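Local coordinates for protein homoserine kinase (Cytophaga hutchinsonii, PDB 4P52) that probably catalyses the ATP-dependent phosphorylation of the side-chain hydroxyl of L-homoserine, a step on the route to threonine, as a GHMP-family kinase, at residues Asp54-Gly65 against Glu101-Met112. Sequence-based numbering, arbitrary orientation.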
loop_
_atom_site.group_PDB
_atom_site.type_symbol
_atom_site.label_atom_id
_atom_site.label_comp_id
_atom_site.label_asym_id
_atom_site.label_seq_id
_atom_site.Cartn_x
_atom_site.Cartn_y
_atom_site.Cartn_z
ATOM N N ASP A 54 29.699 -1.569 2.242
ATOM C CA ASP A 54 30.931 -1.581 1.493
ATOM C C ASP A 54 31.668 -0.268 1.592
ATOM O O ASP A 54 31.070 0.754 1.886
ATOM C CB ASP A 54 30.623 -1.896 0.050
ATOM C CG ASP A 54 30.409 -3.371 -0.166
ATOM O OD1 ASP A 54 30.951 -4.158 0.642
ATOM O OD2 ASP A 54 29.699 -3.752 -1.121
ATOM N N GLU A 55 32.969 -0.295 1.335
ATOM C CA GLU A 55 33.783 0.919 1.323
ATOM C C GLU A 55 34.410 1.150 -0.039
ATOM O O GLU A 55 34.909 0.210 -0.670
ATOM C CB GLU A 55 34.865 0.840 2.394
ATOM C CG GLU A 55 34.318 0.792 3.808
ATOM C CD GLU A 55 35.391 0.617 4.868
ATOM O OE1 GLU A 55 36.580 0.363 4.524
ATOM O OE2 GLU A 55 35.039 0.745 6.069
ATOM N N VAL A 56 34.388 2.402 -0.492
ATOM C CA VAL A 56 35.063 2.779 -1.727
ATOM C C VAL A 56 36.036 3.912 -1.462
ATOM O O VAL A 56 35.684 4.893 -0.816
ATOM C CB VAL A 56 34.059 3.188 -2.816
ATOM C CG1 VAL A 56 34.761 3.706 -4.063
ATOM C CG2 VAL A 56 33.221 1.979 -3.197
ATOM N N LEU A 57 37.268 3.753 -1.940
ATOM C CA LEU A 57 38.261 4.809 -1.863
ATOM C C LEU A 57 38.541 5.300 -3.281
ATOM O O LEU A 57 38.751 4.480 -4.172
ATOM C CB LEU A 57 39.535 4.287 -1.195
ATOM C CG LEU A 57 40.650 5.322 -0.919
ATOM C CD1 LEU A 57 41.484 4.984 0.321
ATOM C CD2 LEU A 57 41.543 5.460 -2.139
ATOM N N LEU A 58 38.522 6.612 -3.503
ATOM C CA LEU A 58 38.833 7.174 -4.812
ATOM C C LEU A 58 40.019 8.084 -4.667
ATOM O O LEU A 58 40.049 8.844 -3.705
ATOM C CB LEU A 58 37.677 8.020 -5.324
ATOM C CG LEU A 58 36.305 7.369 -5.464
ATOM C CD1 LEU A 58 35.443 8.309 -6.277
ATOM C CD2 LEU A 58 36.370 6.013 -6.146
ATOM N N ARG A 59 40.979 8.029 -5.593
ATOM C CA ARG A 59 42.039 9.042 -5.648
ATOM C C ARG A 59 42.021 9.718 -6.998
ATOM O O ARG A 59 41.677 9.099 -8.003
ATOM C CB ARG A 59 43.449 8.467 -5.443
ATOM C CG ARG A 59 43.549 7.308 -4.488
ATOM C CD ARG A 59 44.966 6.744 -4.403
ATOM N NE ARG A 59 45.048 5.782 -3.288
ATOM C CZ ARG A 59 45.180 6.111 -1.981
ATOM N NH1 ARG A 59 45.267 7.385 -1.559
ATOM N NH2 ARG A 59 45.237 5.146 -1.067
ATOM N N LEU A 60 42.431 10.979 -7.023
ATOM C CA LEU A 60 42.591 11.699 -8.265
ATOM C C LEU A 60 43.858 11.223 -8.971
ATOM O O LEU A 60 44.876 10.982 -8.322
ATOM C CB LEU A 60 42.690 13.199 -7.994
ATOM C CG LEU A 60 41.450 13.783 -7.337
ATOM C CD1 LEU A 60 41.725 15.239 -6.991
ATOM C CD2 LEU A 60 40.220 13.622 -8.228
ATOM N N SER A 61 43.798 11.093 -10.293
ATOM C CA SER A 61 44.955 10.683 -11.066
ATOM C C SER A 61 45.198 11.631 -12.238
ATOM O O SER A 61 44.250 12.089 -12.898
ATOM C CB SER A 61 44.780 9.239 -11.542
ATOM O OG SER A 61 45.962 8.742 -12.149
ATOM N N ASP A 62 46.471 11.944 -12.476
ATOM C CA ASP A 62 46.867 12.709 -13.662
ATOM C C ASP A 62 46.751 11.862 -14.931
ATOM O O ASP A 62 46.533 12.397 -16.016
ATOM C CB ASP A 62 48.274 13.287 -13.503
ATOM C CG ASP A 62 48.295 14.550 -12.636
ATOM O OD1 ASP A 62 47.234 14.918 -12.085
ATOM O OD2 ASP A 62 49.365 15.186 -12.503
ATOM N N LYS A 63 46.884 10.543 -14.780
ATOM C CA LYS A 63 46.651 9.604 -15.867
ATOM C C LYS A 63 45.141 9.456 -16.103
ATOM O O LYS A 63 44.363 9.360 -15.152
ATOM C CB LYS A 63 47.304 8.253 -15.560
ATOM C CG LYS A 63 47.093 7.242 -16.677
ATOM C CD LYS A 63 47.979 6.005 -16.565
ATOM C CE LYS A 63 47.766 5.053 -17.744
ATOM N NZ LYS A 63 46.396 4.466 -17.761
ATOM N N LYS A 64 44.734 9.417 -17.369
ATOM C CA LYS A 64 43.301 9.459 -17.729
ATOM C C LYS A 64 42.524 8.170 -17.450
ATOM O O LYS A 64 43.104 7.095 -17.218
ATOM C CB LYS A 64 43.078 9.912 -19.192
ATOM C CG LYS A 64 43.690 11.265 -19.609
ATOM C CD LYS A 64 43.923 12.285 -18.482
ATOM C CE LYS A 64 42.668 13.026 -18.024
ATOM N NZ LYS A 64 42.933 13.799 -16.773
ATOM N N GLY A 65 41.202 8.306 -17.454
ATOM C CA GLY A 65 40.317 7.172 -17.303
ATOM C C GLY A 65 39.952 6.848 -15.869
ATOM O O GLY A 65 40.632 7.240 -14.916
ATOM N N GLU A 101 36.916 15.828 -17.495
ATOM C CA GLU A 101 38.042 14.986 -17.813
ATOM C C GLU A 101 38.895 14.915 -16.563
ATOM O O GLU A 101 39.625 15.853 -16.234
ATOM C CB GLU A 101 38.825 15.562 -18.985
ATOM C CG GLU A 101 37.953 15.769 -20.211
ATOM C CD GLU A 101 38.704 15.563 -21.514
ATOM O OE1 GLU A 101 39.510 16.449 -21.897
ATOM O OE2 GLU A 101 38.471 14.511 -22.156
ATOM N N GLN A 102 38.777 13.798 -15.857
ATOM C CA GLN A 102 39.535 13.595 -14.637
ATOM C C GLN A 102 39.841 12.112 -14.471
ATOM O O GLN A 102 38.934 11.285 -14.575
ATOM C CB GLN A 102 38.752 14.143 -13.435
ATOM C CG GLN A 102 39.347 13.778 -12.090
ATOM C CD GLN A 102 40.679 14.439 -11.852
ATOM O OE1 GLN A 102 40.759 15.653 -11.816
ATOM N NE2 GLN A 102 41.729 13.646 -11.676
ATOM N N GLY A 103 41.114 11.782 -14.242
ATOM C CA GLY A 103 41.521 10.420 -13.913
ATOM C C GLY A 103 41.112 10.051 -12.492
ATOM O O GLY A 103 41.214 10.880 -11.571
ATOM N N ILE A 104 40.638 8.819 -12.313
ATOM C CA ILE A 104 40.198 8.337 -11.024
ATOM C C ILE A 104 40.677 6.911 -10.835
ATOM O O ILE A 104 40.450 6.070 -11.712
ATOM C CB ILE A 104 38.654 8.309 -10.928
ATOM C CG1 ILE A 104 38.043 9.710 -10.963
ATOM C CG2 ILE A 104 38.203 7.583 -9.680
ATOM C CD1 ILE A 104 38.448 10.637 -9.829
ATOM N N GLU A 105 41.332 6.634 -9.705
ATOM C CA GLU A 105 41.602 5.256 -9.292
ATOM C C GLU A 105 40.647 4.869 -8.195
ATOM O O GLU A 105 40.381 5.664 -7.289
ATOM C CB GLU A 105 43.009 5.099 -8.767
ATOM C CG GLU A 105 44.096 5.410 -9.774
ATOM C CD GLU A 105 45.494 5.377 -9.162
ATOM O OE1 GLU A 105 45.627 5.496 -7.912
ATOM O OE2 GLU A 105 46.467 5.237 -9.939
ATOM N N ILE A 106 40.159 3.637 -8.257
ATOM C CA ILE A 106 39.206 3.118 -7.301
ATOM C C ILE A 106 39.825 1.951 -6.576
ATOM O O ILE A 106 40.346 1.058 -7.206
ATOM C CB ILE A 106 37.934 2.613 -8.027
ATOM C CG1 ILE A 106 37.299 3.751 -8.833
ATOM C CG2 ILE A 106 36.945 1.955 -7.056
ATOM C CD1 ILE A 106 36.395 3.291 -9.945
ATOM N N GLU A 107 39.775 1.963 -5.252
ATOM C CA GLU A 107 40.061 0.796 -4.442
ATOM C C GLU A 107 38.734 0.436 -3.793
ATOM O O GLU A 107 38.120 1.265 -3.132
ATOM C CB GLU A 107 41.113 1.104 -3.378
ATOM C CG GLU A 107 42.502 1.368 -3.937
ATOM C CD GLU A 107 43.416 2.170 -3.004
ATOM O OE1 GLU A 107 43.196 2.145 -1.770
ATOM O OE2 GLU A 107 44.365 2.839 -3.501
ATOM N N LEU A 108 38.272 -0.793 -3.995
ATOM C CA LEU A 108 36.988 -1.213 -3.441
ATOM C C LEU A 108 37.165 -2.263 -2.361
ATOM O O LEU A 108 37.827 -3.261 -2.579
ATOM C CB LEU A 108 36.078 -1.727 -4.559
ATOM C CG LEU A 108 34.865 -2.586 -4.162
ATOM C CD1 LEU A 108 33.865 -1.878 -3.244
ATOM C CD2 LEU A 108 34.153 -3.086 -5.414
ATOM N N THR A 109 36.555 -2.045 -1.204
ATOM C CA THR A 109 36.606 -3.013 -0.114
ATOM C C THR A 109 35.222 -3.539 0.214
ATOM O O THR A 109 34.388 -2.816 0.750
ATOM C CB THR A 109 37.149 -2.382 1.178
ATOM O OG1 THR A 109 38.318 -1.599 0.893
ATOM C CG2 THR A 109 37.475 -3.453 2.198
ATOM N N LYS A 110 34.984 -4.808 -0.091
ATOM C CA LYS A 110 33.773 -5.502 0.351
ATOM C C LYS A 110 33.883 -5.845 1.823
ATOM O O LYS A 110 34.791 -6.575 2.238
ATOM C CB LYS A 110 33.521 -6.782 -0.450
ATOM C CG LYS A 110 33.398 -6.566 -1.944
ATOM C CD LYS A 110 32.185 -5.731 -2.312
ATOM C CE LYS A 110 30.895 -6.507 -2.091
ATOM N NZ LYS A 110 29.727 -5.850 -2.742
ATOM N N LYS A 111 32.955 -5.307 2.602
ATOM C CA LYS A 111 32.867 -5.569 4.023
ATOM C C LYS A 111 31.589 -6.358 4.254
ATOM O O LYS A 111 31.052 -6.394 5.359
ATOM C CB LYS A 111 32.860 -4.256 4.821
ATOM C CG LYS A 111 34.133 -3.424 4.689
ATOM C CD LYS A 111 35.061 -3.571 5.889
ATOM C CE LYS A 111 34.594 -2.708 7.053
ATOM N NZ LYS A 111 35.734 -2.289 7.914
HETATM N N MSE A 112 31.105 -6.989 3.194
HETATM C CA MSE A 112 29.882 -7.773 3.232
HETATM C C MSE A 112 29.949 -8.758 2.112
HETATM O O MSE A 112 30.596 -8.494 1.100
HETATM C CB MSE A 112 28.665 -6.877 3.045
HETATM C CG MSE A 112 28.605 -6.194 1.683
HETATM SE SE MSE A 112 26.992 -5.043 1.591
HETATM C CE MSE A 112 25.597 -6.417 1.780
HETATM O O HOH W 1 44.608 14.735 -11.221
#
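Leu-58 lays its CD2 methyl alongside Ile-106, 3.6 Å from CG1, the two side chains pointing the same way from a non-hydrogen-bonded pair of two antiparallel strands. The pairs Val-56/Leu-108 and Leu-60/Ile-104 lie to either side of it on the same face. Val-56, Leu-58, Ile-104, Ile-106 and Leu-108 are branched aliphatic residues that suit a surface buried under helices, while Leu-60 CD2 packs on Ile-104 and the Gln-102 amide. The backbones bond twice at each of the hydrogen-bonded pairs Glu-55/Thr-109, Leu-57/Glu-107 and Arg-59/Glu-105, which alternate with these.

The other face is more polar. Arg-59, extended from CG to NE, reaches diagonally past its direct partner Glu-105 to form a salt bridge with Glu-107: NE donates to OE2 at 3.0 Å, with the oxygen near the guanidinium plane but the nitrogen 39° out of the carboxylate plane. Leu-57 CD2 packs over one guanidinium face, 3.6 Å above its plane, so the arginine is held by charge at an edge and by a methyl on a face.

At one end, Asp-54 uses both oxygens: OD2 takes the Lys-110 ammonium at 2.7 Å on its syn side in a buried salt bridge, while OD1 accepts the backbone N of Lys-111 at 3.0 Å. Ser-124 also bonds to OD2 while Ser-120 bonds to Lys-110 NZ.

At the other end Gly-103 O accepts from Ser-61 N and, at 2.8 Å, from Gln-102 NE2, whose chain bends at chi2 (67°) to bring the amide back. Gly-103, with no side chain, lets its CA come within 3.3 Å of Lys-63 O, in a CA-H...O contact; beyond the turn, Gly-65 O receives Ile-104 N.

In this GHMP-kinase sheet, strand 26-36 flanks 52-61 and strand 66-72 runs parallel to 103-110, while helices 86-98 and 120-135 cover the aliphatic face.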